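Local coordinates for protein alpha-rhamnosidase (Dictyoglomus thermophilum, PDB 6I60) that probably hydrolyses terminal non-reducing alpha-L-rhamnose residues in alpha-L-rhamnosides, as a multidomain glycoside hydrolase, at residues 885-890 against 934-939; 847-852 against 869-874; 178-183 against 319-324; 203-208 against 313-318. One frame throughout, in Å; residues are numbered along the deposited sequence.

Interaction 1: 885-890 against 934-939; sequences RISVPV and SGSYNF
Ile-886 and Tyr-937 form a hydrogen-bonded pair between two antiparallel strands. Ile-886 N donates to Tyr-937 O at 3.0 Å, and Tyr-937 N returns a bond to Ile-886 O. Val-888 and Gly-935 make the next such pair; Gly-935 N reaches Val-888 O at 2.7 Å, nearly straight at 169°. Arg-885 with Asn-938 and Ser-887 with Ser-936 are the non-hydrogen-bonded pairs, and their side chains share one face. There the serine hydroxyls are hydrogen-bonded, Ser-887 OG to Ser-936 OG at 3.3 Å. Ser-934 CB lies 3.3 Å from Pro-889 O, while its OG is taken by Glu-64 N. Arg-885 lies alongside Asn-938, its CG 3.5 Å from Asn-938 ND2. CG stands anti to the backbone N (chi1 -175°), and the extended chain brings one guanidinium face over Ser-936 CB. An alanine here would remove this arm, which would probably leave Ser-936 CB and the Asn-938 amide less covered and take from Glu-872 one of its weak, long ion-pair partners. The apolar contacts are on the other face. Ile-886 CG1 meets the ring edges of both Tyr-937 and Phe-939, 4.1 Å from Phe-939 CE1. The pair is central in its sheet: strand 869-877 flanks Arg-885 and Ser-887. Ile-886 packs on strands 846-849, 893-899 and 927-932 of the facing sheet, Val-888 on the first and Phe-939 on the other two.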
loop_
_atom_site.group_PDB
_atom_site.type_symbol
_atom_site.label_atom_id
_atom_site.label_comp_id
_atom_site.label_asym_id
_atom_site.label_seq_id
_atom_site.Cartn_x
_atom_site.Cartn_y
_atom_site.Cartn_z
ATOM N N ARG A 885 -24.545 11.903 -13.201
ATOM C CA ARG A 885 -25.032 10.549 -12.962
ATOM C C ARG A 885 -24.249 9.944 -11.810
ATOM O O ARG A 885 -23.021 9.832 -11.884
ATOM C CB ARG A 885 -24.901 9.677 -14.213
ATOM C CG ARG A 885 -25.497 8.289 -14.051
ATOM C CD ARG A 885 -25.043 7.353 -15.156
ATOM N NE ARG A 885 -25.894 6.171 -15.251
ATOM C CZ ARG A 885 -25.612 4.998 -14.693
ATOM N NH1 ARG A 885 -24.495 4.846 -13.994
ATOM N NH2 ARG A 885 -26.447 3.978 -14.835
ATOM N N ILE A 886 -24.955 9.551 -10.751
ATOM C CA ILE A 886 -24.324 8.987 -9.567
ATOM C C ILE A 886 -24.853 7.577 -9.342
ATOM O O ILE A 886 -25.898 7.182 -9.866
ATOM C CB ILE A 886 -24.552 9.854 -8.311
ATOM C CG1 ILE A 886 -26.022 9.809 -7.892
ATOM C CG2 ILE A 886 -24.102 11.286 -8.562
ATOM C CD1 ILE A 886 -26.259 10.214 -6.451
ATOM N N SER A 887 -24.105 6.813 -8.550
ATOM C CA SER A 887 -24.489 5.457 -8.180
ATOM C C SER A 887 -24.173 5.252 -6.708
ATOM O O SER A 887 -23.028 5.438 -6.285
ATOM C CB SER A 887 -23.763 4.422 -9.042
ATOM O OG SER A 887 -24.400 4.282 -10.300
ATOM N N VAL A 888 -25.187 4.879 -5.931
ATOM C CA VAL A 888 -25.054 4.653 -4.500
ATOM C C VAL A 888 -25.377 3.183 -4.229
ATOM O O VAL A 888 -26.444 2.721 -4.629
ATOM C CB VAL A 888 -25.975 5.561 -3.668
ATOM C CG1 VAL A 888 -25.639 5.454 -2.187
ATOM C CG2 VAL A 888 -25.870 7.002 -4.150
ATOM N N PRO A 889 -24.504 2.437 -3.563
ATOM C CA PRO A 889 -24.812 1.039 -3.246
ATOM C C PRO A 889 -25.776 0.947 -2.070
ATOM O O PRO A 889 -26.086 1.930 -1.397
ATOM C CB PRO A 889 -23.441 0.456 -2.894
ATOM C CG PRO A 889 -22.693 1.613 -2.317
ATOM C CD PRO A 889 -23.202 2.860 -3.012
ATOM N N VAL A 890 -26.251 -0.277 -1.833
ATOM C CA VAL A 890 -27.189 -0.517 -0.743
ATOM C C VAL A 890 -26.475 -0.355 0.603
ATOM O O VAL A 890 -25.275 -0.634 0.734
ATOM C CB VAL A 890 -27.827 -1.913 -0.878
ATOM C CG1 VAL A 890 -29.080 -2.019 -0.037
ATOM C CG2 VAL A 890 -28.164 -2.215 -2.335
ATOM N N SER A 934 -29.873 4.302 -2.025
ATOM C CA SER A 934 -29.181 3.406 -2.942
ATOM C C SER A 934 -29.822 3.444 -4.326
ATOM O O SER A 934 -31.031 3.646 -4.471
ATOM C CB SER A 934 -29.186 1.976 -2.397
ATOM O OG SER A 934 -30.488 1.416 -2.399
ATOM N N GLY A 935 -28.993 3.256 -5.348
ATOM C CA GLY A 935 -29.435 3.208 -6.727
ATOM C C GLY A 935 -28.666 4.174 -7.602
ATOM O O GLY A 935 -27.756 4.875 -7.160
ATOM N N SER A 936 -29.051 4.201 -8.875
ATOM C CA SER A 936 -28.454 5.083 -9.868
ATOM C C SER A 936 -29.427 6.200 -10.220
ATOM O O SER A 936 -30.625 5.959 -10.399
ATOM C CB SER A 936 -28.069 4.308 -11.132
ATOM O OG SER A 936 -27.390 3.109 -10.805
ATOM N N TYR A 937 -28.907 7.421 -10.322
ATOM C CA TYR A 937 -29.732 8.590 -10.588
ATOM C C TYR A 937 -29.052 9.475 -11.622
ATOM O O TYR A 937 -27.822 9.546 -11.692
ATOM C CB TYR A 937 -29.997 9.398 -9.312
ATOM C CG TYR A 937 -30.587 8.594 -8.176
ATOM C CD1 TYR A 937 -29.769 7.957 -7.253
ATOM C CD2 TYR A 937 -31.961 8.476 -8.022
ATOM C CE1 TYR A 937 -30.301 7.222 -6.214
ATOM C CE2 TYR A 937 -32.503 7.744 -6.986
ATOM C CZ TYR A 937 -31.668 7.120 -6.084
ATOM O OH TYR A 937 -32.200 6.389 -5.047
ATOM N N ASN A 938 -29.874 10.155 -12.421
ATOM C CA ASN A 938 -29.412 11.096 -13.435
ATOM C C ASN A 938 -30.050 12.451 -13.165
ATOM O O ASN A 938 -31.279 12.568 -13.139
ATOM C CB ASN A 938 -29.765 10.608 -14.842
ATOM C CG ASN A 938 -29.067 9.311 -15.202
ATOM O OD1 ASN A 938 -29.421 8.246 -14.699
ATOM N ND2 ASN A 938 -28.072 9.396 -16.076
ATOM N N PHE A 939 -29.216 13.468 -12.965
ATOM C CA PHE A 939 -29.674 14.821 -12.685
ATOM C C PHE A 939 -29.292 15.745 -13.834
ATOM O O PHE A 939 -28.212 15.613 -14.419
ATOM C CB PHE A 939 -29.085 15.333 -11.367
ATOM C CG PHE A 939 -29.427 14.474 -10.183
ATOM C CD1 PHE A 939 -28.514 13.554 -9.690
ATOM C CD2 PHE A 939 -30.664 14.578 -9.568
ATOM C CE1 PHE A 939 -28.826 12.757 -8.602
ATOM C CE2 PHE A 939 -30.982 13.785 -8.479
ATOM C CZ PHE A 939 -30.062 12.874 -7.995
#

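Interaction 2: 847-852 against 869-874; sequences IIFEPH and GEVEIN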
loop_
_atom_site.group_PDB
_atom_site.type_symbol
_atom_site.label_atom_id
_atom_site.label_comp_id
_atom_site.label_asym_id
_atom_site.label_seq_id
_atom_site.Cartn_x
_atom_site.Cartn_y
_atom_site.Cartn_z
ATOM N N ILE A 847 -22.305 9.408 1.261
ATOM C CA ILE A 847 -21.432 9.828 0.174
ATOM C C ILE A 847 -21.820 11.239 -0.240
ATOM O O ILE A 847 -23.009 11.558 -0.355
ATOM C CB ILE A 847 -21.516 8.858 -1.021
ATOM C CG1 ILE A 847 -21.532 7.410 -0.529
ATOM C CG2 ILE A 847 -20.362 9.091 -1.984
ATOM C CD1 ILE A 847 -21.771 6.404 -1.623
ATOM N N ILE A 848 -20.817 12.084 -0.454
ATOM C CA ILE A 848 -21.018 13.459 -0.898
ATOM C C ILE A 848 -20.604 13.533 -2.361
ATOM O O ILE A 848 -19.425 13.365 -2.693
ATOM C CB ILE A 848 -20.226 14.459 -0.045
ATOM C CG1 ILE A 848 -20.514 14.238 1.440
ATOM C CG2 ILE A 848 -20.569 15.884 -0.442
ATOM C CD1 ILE A 848 -19.790 15.202 2.350
ATOM N N PHE A 849 -21.576 13.780 -3.238
ATOM C CA PHE A 849 -21.334 13.932 -4.673
ATOM C C PHE A 849 -21.317 15.427 -4.980
ATOM O O PHE A 849 -22.346 16.027 -5.292
ATOM C CB PHE A 849 -22.398 13.203 -5.488
ATOM C CG PHE A 849 -22.428 11.717 -5.264
ATOM C CD1 PHE A 849 -21.555 10.882 -5.944
ATOM C CD2 PHE A 849 -23.336 11.152 -4.383
ATOM C CE1 PHE A 849 -21.583 9.514 -5.744
ATOM C CE2 PHE A 849 -23.368 9.785 -4.179
ATOM C CZ PHE A 849 -22.490 8.964 -4.863
ATOM N N GLU A 850 -20.133 16.034 -4.890
ATOM C CA GLU A 850 -19.958 17.473 -5.092
ATOM C C GLU A 850 -18.934 17.709 -6.193
ATOM O O GLU A 850 -17.734 17.871 -5.915
ATOM C CB GLU A 850 -19.535 18.159 -3.795
ATOM C CG GLU A 850 -19.445 19.669 -3.894
ATOM C CD GLU A 850 -18.784 20.286 -2.681
ATOM O OE1 GLU A 850 -19.329 20.138 -1.567
ATOM O OE2 GLU A 850 -17.717 20.914 -2.843
ATOM N N PRO A 851 -19.357 17.748 -7.453
ATOM C CA PRO A 851 -18.410 17.992 -8.544
ATOM C C PRO A 851 -17.994 19.451 -8.615
ATOM O O PRO A 851 -18.719 20.355 -8.193
ATOM C CB PRO A 851 -19.202 17.584 -9.792
ATOM C CG PRO A 851 -20.621 17.837 -9.421
ATOM C CD PRO A 851 -20.734 17.561 -7.942
ATOM N N HIS A 852 -16.799 19.669 -9.159
ATOM C CA HIS A 852 -16.224 21.005 -9.302
ATOM C C HIS A 852 -15.796 21.198 -10.750
ATOM O O HIS A 852 -14.629 20.972 -11.100
ATOM C CB HIS A 852 -15.048 21.207 -8.347
ATOM C CG HIS A 852 -15.455 21.364 -6.914
ATOM N ND1 HIS A 852 -15.229 22.521 -6.200
ATOM C CD2 HIS A 852 -16.078 20.514 -6.066
ATOM C CE1 HIS A 852 -15.693 22.375 -4.972
ATOM N NE2 HIS A 852 -16.215 21.167 -4.865
ATOM N N GLY A 869 -19.652 -1.423 -1.729
ATOM C CA GLY A 869 -19.993 -1.711 -3.107
ATOM C C GLY A 869 -19.449 -0.688 -4.084
ATOM O O GLY A 869 -18.413 -0.066 -3.829
ATOM N N GLU A 870 -20.144 -0.497 -5.201
ATOM C CA GLU A 870 -19.692 0.404 -6.251
ATOM C C GLU A 870 -20.206 1.818 -5.999
ATOM O O GLU A 870 -21.400 2.017 -5.749
ATOM C CB GLU A 870 -20.161 -0.090 -7.619
ATOM C CG GLU A 870 -19.130 -0.911 -8.370
ATOM C CD GLU A 870 -19.278 -0.787 -9.872
ATOM O OE1 GLU A 870 -18.791 -1.681 -10.596
ATOM O OE2 GLU A 870 -19.883 0.206 -10.328
ATOM N N VAL A 871 -19.300 2.791 -6.066
ATOM C CA VAL A 871 -19.626 4.208 -5.955
ATOM C C VAL A 871 -19.145 4.896 -7.225
ATOM O O VAL A 871 -17.981 4.740 -7.616
ATOM C CB VAL A 871 -18.984 4.846 -4.709
ATOM C CG1 VAL A 871 -19.330 6.327 -4.631
ATOM C CG2 VAL A 871 -19.429 4.121 -3.446
ATOM N N GLU A 872 -20.032 5.654 -7.867
ATOM C CA GLU A 872 -19.724 6.254 -9.158
ATOM C C GLU A 872 -20.248 7.682 -9.215
ATOM O O GLU A 872 -21.296 8.001 -8.649
ATOM C CB GLU A 872 -20.324 5.434 -10.310
ATOM C CG GLU A 872 -19.744 5.757 -11.676
ATOM C CD GLU A 872 -20.211 4.793 -12.747
ATOM O OE1 GLU A 872 -19.609 3.705 -12.872
ATOM O OE2 GLU A 872 -21.180 5.124 -13.464
ATOM N N ILE A 873 -19.501 8.539 -9.910
ATOM C CA ILE A 873 -19.917 9.910 -10.188
ATOM C C ILE A 873 -19.523 10.249 -11.620
ATOM O O ILE A 873 -18.415 9.928 -12.059
ATOM C CB ILE A 873 -19.302 10.919 -9.195
ATOM C CG1 ILE A 873 -19.792 12.336 -9.500
ATOM C CG2 ILE A 873 -17.778 10.854 -9.215
ATOM C CD1 ILE A 873 -20.056 13.172 -8.267
ATOM N N ASN A 874 -20.442 10.870 -12.355
ATOM C CA ASN A 874 -20.198 11.321 -13.717
ATOM C C ASN A 874 -20.849 12.681 -13.892
ATOM O O ASN A 874 -21.965 12.899 -13.415
ATOM C CB ASN A 874 -20.770 10.352 -14.763
ATOM C CG ASN A 874 -20.371 8.912 -14.515
ATOM O OD1 ASN A 874 -19.434 8.405 -15.127
ATOM N ND2 ASN A 874 -21.096 8.238 -13.629
#
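Phe-849 turns the edge of its ring to Ile-873, whose CD1 lies in the ring plane, 3.6 Å from Phe-849 CD1. This is the interior of a beta-sandwich in the C-terminal domain, with strand 846-849 in one sheet and strand 869-877 in the facing one. The short strand segments run almost the same way, 15° apart, with axes 9.0 Å from each other. CG1 of Ile-873 stands anti to its backbone nitrogen (chi1 -179°), which brings its CD1 up to the ring edge, equally near CB and CD1 of Phe-849. Ile-847 and Val-871 meet tip to tip, Ile-847 CD1 to Val-871 CG2 at 3.7 Å. Ile-847 CG2 also covers one face of the Phe-849 ring, toward its rim. Phe-849 and Val-871 cross at a slant, with Phe-849 CE1 4.1 Å from Val-871 CG1 and 3.3 Å from Glu-872 O. Val-837 of strand 837-841 touches Ile-847, Val-871 and Ile-873. The polar side chains of Glu-850, Glu-872 and Asn-874 point away from this layer. His-852 NE2 donates to the anti lone pair of Glu-850 OE2, while His-852 ND1 bonds Asp-777 and Glu-850 OE1 bonds His-897. Asn-874 ND2 donates to Glu-872 OE2 at 3.1 Å, meeting that oxygen 28° out of the carboxylate plane.

Interaction 3: 178-183 against 319-324; sequences MFRKSF and FDDSTW
The guanidinium of Arg-180 and the ring of Phe-319 are nearly parallel, with planes 20° apart, yet the two side chains cross at a slant. NE of Arg-180 is 3.3 Å from CD1 of Phe-319. At the edge of the guanidinium, in its plane, is Ser-182 CB. The Trp-324 ring has Asp-321 OD1 over one face, toward the rim, and its CZ3 lies 3.5 Å from Arg-180 CB. A bend at chi3 (-139°) turns the guanidinium toward Phe-319. NH1 forms a long salt bridge of 3.9 Å with Asp-321 OD2, the two planes being 54° apart. Ser-182 OG adds a weak hydrogen bond to the same oxygen. NE donates to Trp-314 O, in the loop that also carries Phe-319 and Asp-321. A leucine in place of Arg-180 would probably take from Asp-321 its long salt bridge and from Trp-314 O this donor. The arrangement is the end of the loop between strands 302-306 and 325-329, packed against strand 171-184 at the surface of an N-terminal beta-sandwich.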
loop_
_atom_site.group_PDB
_atom_site.type_symbol
_atom_site.label_atom_id
_atom_site.label_comp_id
_atom_site.label_asym_id
_atom_site.label_seq_id
_atom_site.Cartn_x
_atom_site.Cartn_y
_atom_site.Cartn_z
ATOM N N MET A 178 20.621 -23.848 -0.413
ATOM C CA MET A 178 19.481 -24.691 -0.742
ATOM C C MET A 178 19.342 -25.780 0.311
ATOM O O MET A 178 20.341 -26.287 0.827
ATOM C CB MET A 178 19.639 -25.317 -2.131
ATOM C CG MET A 178 20.053 -24.334 -3.212
ATOM S SD MET A 178 20.663 -25.150 -4.699
ATOM C CE MET A 178 19.553 -24.482 -5.937
ATOM N N PHE A 179 18.100 -26.136 0.629
ATOM C CA PHE A 179 17.812 -27.133 1.652
ATOM C C PHE A 179 16.881 -28.187 1.076
ATOM O O PHE A 179 15.891 -27.854 0.417
ATOM C CB PHE A 179 17.188 -26.488 2.892
ATOM C CG PHE A 179 18.120 -25.566 3.624
ATOM C CD1 PHE A 179 18.193 -24.226 3.289
ATOM C CD2 PHE A 179 18.929 -26.043 4.641
ATOM C CE1 PHE A 179 19.052 -23.376 3.959
ATOM C CE2 PHE A 179 19.792 -25.197 5.312
ATOM C CZ PHE A 179 19.852 -23.862 4.971
ATOM N N ARG A 180 17.199 -29.454 1.332
ATOM C CA ARG A 180 16.467 -30.577 0.767
ATOM C C ARG A 180 16.171 -31.605 1.847
ATOM O O ARG A 180 17.018 -31.885 2.701
ATOM C CB ARG A 180 17.257 -31.235 -0.370
ATOM C CG ARG A 180 16.605 -32.486 -0.911
ATOM C CD ARG A 180 17.533 -33.275 -1.819
ATOM N NE ARG A 180 16.842 -33.809 -2.992
ATOM C CZ ARG A 180 15.843 -34.688 -2.956
ATOM N NH1 ARG A 180 15.397 -35.170 -1.801
ATOM N NH2 ARG A 180 15.291 -35.100 -4.088
ATOM N N LYS A 181 14.963 -32.166 1.801
ATOM C CA LYS A 181 14.558 -33.235 2.702
ATOM C C LYS A 181 13.598 -34.150 1.957
ATOM O O LYS A 181 12.733 -33.680 1.214
ATOM C CB LYS A 181 13.904 -32.683 3.975
ATOM C CG LYS A 181 13.153 -33.717 4.803
ATOM C CD LYS A 181 14.066 -34.375 5.826
ATOM C CE LYS A 181 13.476 -35.678 6.340
ATOM N NZ LYS A 181 13.892 -36.841 5.506
ATOM N N SER A 182 13.760 -35.455 2.150
ATOM C CA SER A 182 12.940 -36.454 1.482
ATOM C C SER A 182 12.021 -37.136 2.488
ATOM O O SER A 182 12.420 -37.401 3.628
ATOM C CB SER A 182 13.815 -37.494 0.777
ATOM O OG SER A 182 15.012 -37.722 1.500
ATOM N N PHE A 183 10.789 -37.409 2.064
ATOM C CA PHE A 183 9.827 -38.134 2.878
ATOM C C PHE A 183 9.017 -39.056 1.980
ATOM O O PHE A 183 8.978 -38.890 0.758
ATOM C CB PHE A 183 8.904 -37.186 3.659
ATOM C CG PHE A 183 8.086 -36.272 2.790
ATOM C CD1 PHE A 183 8.631 -35.104 2.280
ATOM C CD2 PHE A 183 6.765 -36.571 2.498
ATOM C CE1 PHE A 183 7.879 -34.258 1.486
ATOM C CE2 PHE A 183 6.005 -35.726 1.707
ATOM C CZ PHE A 183 6.564 -34.569 1.200
ATOM N N PHE A 319 16.590 -38.755 -6.195
ATOM C CA PHE A 319 17.797 -37.952 -6.335
ATOM C C PHE A 319 18.778 -38.344 -5.242
ATOM O O PHE A 319 18.380 -38.572 -4.096
ATOM C CB PHE A 319 17.488 -36.451 -6.259
ATOM C CG PHE A 319 18.714 -35.576 -6.273
ATOM C CD1 PHE A 319 19.100 -34.884 -5.137
ATOM C CD2 PHE A 319 19.479 -35.449 -7.420
ATOM C CE1 PHE A 319 20.225 -34.080 -5.145
ATOM C CE2 PHE A 319 20.604 -34.646 -7.436
ATOM C CZ PHE A 319 20.978 -33.961 -6.297
ATOM N N ASP A 320 20.057 -38.422 -5.606
ATOM C CA ASP A 320 21.106 -38.770 -4.655
ATOM C C ASP A 320 21.225 -37.703 -3.575
ATOM O O ASP A 320 22.047 -36.787 -3.684
ATOM C CB ASP A 320 22.444 -38.955 -5.373
ATOM C CG ASP A 320 23.319 -40.002 -4.714
ATOM O OD1 ASP A 320 22.922 -41.187 -4.704
ATOM O OD2 ASP A 320 24.401 -39.639 -4.205
ATOM N N ASP A 321 20.409 -37.820 -2.527
ATOM C CA ASP A 321 20.385 -36.820 -1.467
ATOM C C ASP A 321 21.648 -36.822 -0.617
ATOM O O ASP A 321 21.818 -35.913 0.202
ATOM C CB ASP A 321 19.162 -37.034 -0.574
ATOM C CG ASP A 321 18.796 -35.796 0.214
ATOM O OD1 ASP A 321 19.420 -34.739 -0.021
ATOM O OD2 ASP A 321 17.887 -35.878 1.070
ATOM N N SER A 322 22.534 -37.804 -0.788
ATOM C CA SER A 322 23.776 -37.838 -0.026
ATOM C C SER A 322 24.727 -36.747 -0.501
ATOM O O SER A 322 24.284 -35.649 -0.853
ATOM C CB SER A 322 24.440 -39.211 -0.133
ATOM O OG SER A 322 25.159 -39.512 1.049
ATOM N N THR A 323 26.034 -37.034 -0.495
ATOM C CA THR A 323 27.122 -36.118 -0.861
ATOM C C THR A 323 26.929 -34.662 -0.430
ATOM O O THR A 323 27.759 -33.807 -0.754
ATOM C CB THR A 323 27.395 -36.167 -2.378
ATOM O OG1 THR A 323 28.490 -35.295 -2.690
ATOM C CG2 THR A 323 26.185 -35.738 -3.207
ATOM N N TRP A 324 25.862 -34.370 0.310
ATOM C CA TRP A 324 25.572 -33.037 0.811
ATOM C C TRP A 324 25.850 -32.985 2.307
ATOM O O TRP A 324 25.697 -33.982 3.019
ATOM C CB TRP A 324 24.110 -32.645 0.556
ATOM C CG TRP A 324 23.738 -32.436 -0.887
ATOM C CD1 TRP A 324 24.451 -32.821 -1.987
ATOM C CD2 TRP A 324 22.552 -31.797 -1.382
ATOM N NE1 TRP A 324 23.783 -32.459 -3.133
ATOM C CE2 TRP A 324 22.615 -31.830 -2.789
ATOM C CE3 TRP A 324 21.443 -31.201 -0.770
ATOM C CZ2 TRP A 324 21.614 -31.289 -3.595
ATOM C CZ3 TRP A 324 20.450 -30.663 -1.573
ATOM C CH2 TRP A 324 20.543 -30.712 -2.968
#

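Interaction 4: 203-208 against 313-318; sequences ELYING and GWNLPD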
loop_
_atom_site.group_PDB
_atom_site.type_symbol
_atom_site.label_atom_id
_atom_site.label_comp_id
_atom_site.label_asym_id
_atom_site.label_seq_id
_atom_site.Cartn_x
_atom_site.Cartn_y
_atom_site.Cartn_z
ATOM N N GLU A 203 12.305 -19.526 -1.800
ATOM C CA GLU A 203 11.516 -20.093 -2.882
ATOM C C GLU A 203 11.291 -21.564 -2.571
ATOM O O GLU A 203 12.248 -22.291 -2.288
ATOM C CB GLU A 203 12.210 -19.925 -4.239
ATOM C CG GLU A 203 11.732 -18.715 -5.027
ATOM C CD GLU A 203 12.229 -18.707 -6.463
ATOM O OE1 GLU A 203 13.258 -19.358 -6.743
ATOM O OE2 GLU A 203 11.590 -18.047 -7.311
ATOM N N LEU A 204 10.035 -21.997 -2.611
ATOM C CA LEU A 204 9.658 -23.341 -2.198
ATOM C C LEU A 204 9.376 -24.223 -3.407
ATOM O O LEU A 204 8.724 -23.797 -4.365
ATOM C CB LEU A 204 8.429 -23.300 -1.289
ATOM C CG LEU A 204 7.834 -24.648 -0.890
ATOM C CD1 LEU A 204 8.760 -25.380 0.067
ATOM C CD2 LEU A 204 6.464 -24.451 -0.273
ATOM N N TYR A 205 9.868 -25.460 -3.351
ATOM C CA TYR A 205 9.649 -26.452 -4.393
ATOM C C TYR A 205 9.237 -27.770 -3.757
ATOM O O TYR A 205 9.747 -28.142 -2.696
ATOM C CB TYR A 205 10.906 -26.659 -5.247
ATOM C CG TYR A 205 11.276 -25.465 -6.095
ATOM C CD1 TYR A 205 10.743 -25.300 -7.366
ATOM C CD2 TYR A 205 12.160 -24.503 -5.625
ATOM C CE1 TYR A 205 11.077 -24.209 -8.145
ATOM C CE2 TYR A 205 12.500 -23.409 -6.398
ATOM C CZ TYR A 205 11.956 -23.268 -7.657
ATOM O OH TYR A 205 12.292 -22.180 -8.430
ATOM N N ILE A 206 8.310 -28.472 -4.408
ATOM C CA ILE A 206 7.859 -29.786 -3.959
ATOM C C ILE A 206 7.784 -30.694 -5.177
ATOM O O ILE A 206 6.994 -30.440 -6.094
ATOM C CB ILE A 206 6.497 -29.730 -3.245
ATOM C CG1 ILE A 206 6.663 -29.171 -1.832
ATOM C CG2 ILE A 206 5.862 -31.113 -3.200
ATOM C CD1 ILE A 206 5.457 -29.375 -0.944
ATOM N N ASN A 207 8.609 -31.743 -5.192
ATOM C CA ASN A 207 8.653 -32.709 -6.290
ATOM C C ASN A 207 8.955 -32.039 -7.629
ATOM O O ASN A 207 8.527 -32.514 -8.684
ATOM C CB ASN A 207 7.353 -33.515 -6.374
ATOM C CG ASN A 207 7.162 -34.437 -5.184
ATOM O OD1 ASN A 207 8.101 -35.096 -4.738
ATOM N ND2 ASN A 207 5.941 -34.489 -4.666
ATOM N N GLY A 208 9.688 -30.925 -7.597
ATOM C CA GLY A 208 10.165 -30.268 -8.792
ATOM C C GLY A 208 9.384 -29.037 -9.204
ATOM O O GLY A 208 9.893 -28.240 -10.001
ATOM N N GLY A 313 18.281 -31.445 -11.205
ATOM C CA GLY A 313 17.444 -32.436 -10.561
ATOM C C GLY A 313 17.512 -32.465 -9.051
ATOM O O GLY A 313 17.345 -33.531 -8.452
ATOM N N TRP A 314 17.726 -31.315 -8.411
ATOM C CA TRP A 314 17.977 -31.296 -6.976
ATOM C C TRP A 314 16.711 -31.398 -6.133
ATOM O O TRP A 314 16.802 -31.763 -4.956
ATOM C CB TRP A 314 18.736 -30.022 -6.599
ATOM C CG TRP A 314 17.900 -28.782 -6.681
ATOM C CD1 TRP A 314 17.592 -28.074 -7.806
ATOM C CD2 TRP A 314 17.266 -28.102 -5.591
ATOM N NE1 TRP A 314 16.804 -26.995 -7.484
ATOM C CE2 TRP A 314 16.589 -26.990 -6.131
ATOM C CE3 TRP A 314 17.202 -28.327 -4.213
ATOM C CZ2 TRP A 314 15.859 -26.104 -5.340
ATOM C CZ3 TRP A 314 16.477 -27.448 -3.429
ATOM C CH2 TRP A 314 15.816 -26.349 -3.995
ATOM N N ASN A 315 15.540 -31.090 -6.689
ATOM C CA ASN A 315 14.325 -31.061 -5.880
ATOM C C ASN A 315 13.266 -32.031 -6.394
ATOM O O ASN A 315 12.097 -31.659 -6.534
ATOM C CB ASN A 315 13.755 -29.638 -5.834
ATOM C CG ASN A 315 13.637 -29.009 -7.211
ATOM O OD1 ASN A 315 13.784 -29.683 -8.231
ATOM N ND2 ASN A 315 13.365 -27.709 -7.245
ATOM N N LEU A 316 13.660 -33.270 -6.671
ATOM C CA LEU A 316 12.761 -34.287 -7.195
ATOM C C LEU A 316 12.999 -35.602 -6.455
ATOM O O LEU A 316 14.104 -35.839 -5.962
ATOM C CB LEU A 316 12.945 -34.488 -8.709
ATOM C CG LEU A 316 12.823 -33.205 -9.531
ATOM C CD1 LEU A 316 14.182 -32.618 -9.739
ATOM C CD2 LEU A 316 12.134 -33.436 -10.865
ATOM N N PRO A 317 11.961 -36.463 -6.361
ATOM C CA PRO A 317 12.035 -37.638 -5.472
ATOM C C PRO A 317 13.303 -38.469 -5.599
ATOM O O PRO A 317 14.104 -38.530 -4.661
ATOM C CB PRO A 317 10.807 -38.455 -5.889
ATOM C CG PRO A 317 9.832 -37.440 -6.363
ATOM C CD PRO A 317 10.642 -36.347 -7.010
ATOM N N ASP A 318 13.495 -39.118 -6.743
ATOM C CA ASP A 318 14.648 -39.991 -6.947
ATOM C C ASP A 318 15.867 -39.129 -7.249
ATOM O O ASP A 318 16.158 -38.802 -8.400
ATOM C CB ASP A 318 14.372 -40.990 -8.063
ATOM C CG ASP A 318 13.266 -41.964 -7.707
ATOM O OD1 ASP A 318 12.184 -41.894 -8.329
ATOM O OD2 ASP A 318 13.477 -42.796 -6.799
#
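OD1 of Asn-207 accepts a hydrogen bond from Ala-244 N and also rests against Pro-317, 3.3 Å from its CG. The amide is held at its other end too: ND2 donates to Asn-237 O, with a weak second bond to Ile-238 O. Asn-207 and Gly-208 form the tight turn of a beta-hairpin between strands 201-206 and 209-210, and their backbone angles fit a type I' turn. The hairpin belongs to an N-terminal beta-sandwich, and the loop 313-318 packs on it. Asn-207 and Pro-317 cross at about a right angle. Gly-208 lies beside the loop with its CA 4.0 Å from Leu-316 CG. Asn-315 faces the hairpin. Its CG sits between the backbone nitrogen and the carbonyl carbon (chi1 50°), which sends the amide toward Tyr-205. There ND2 is 3.3 Å from Tyr-205 CG, with the ring and amide planes 50° apart, while OD1 approaches Gly-208 CA at 3.7 Å. Asn-315 CB in turn lies over the centre of the Trp-314 ring. Thus Asn-315 is packed between the hairpin and its own neighbour. Trp-314 crosses Tyr-205 at about a right angle, CZ2 to Tyr-205 CD2 at 4.0 Å. Glu-203, salt-bridged to Arg-210 and Arg-430, takes a weak hydrogen bond from Tyr-205 OH to its OE1, at 3.4 Å.

Overall arrangement
The four contacts form two groups. Interactions 1 and 2 have centres about 9 Å apart in the C-terminal beta-sandwich. Strands 869-877 and 882-888 are neighbours in one sheet and join them through backbone bonds. Interaction 1 is pairing within that sheet and is partly buried; interaction 2 is the buried apolar layer between sheets. Interactions 3 and 4, with centres also about 9 Å apart in an N-terminal beta domain, touch through Arg-180 and Trp-314. One loop serves both. Interaction 3 is a surface contact in which one arginine packs among rings and a carboxylate, interaction 4 a more buried mix of amides and rings. The centres of interactions 1 and 3 are about 62 Å apart.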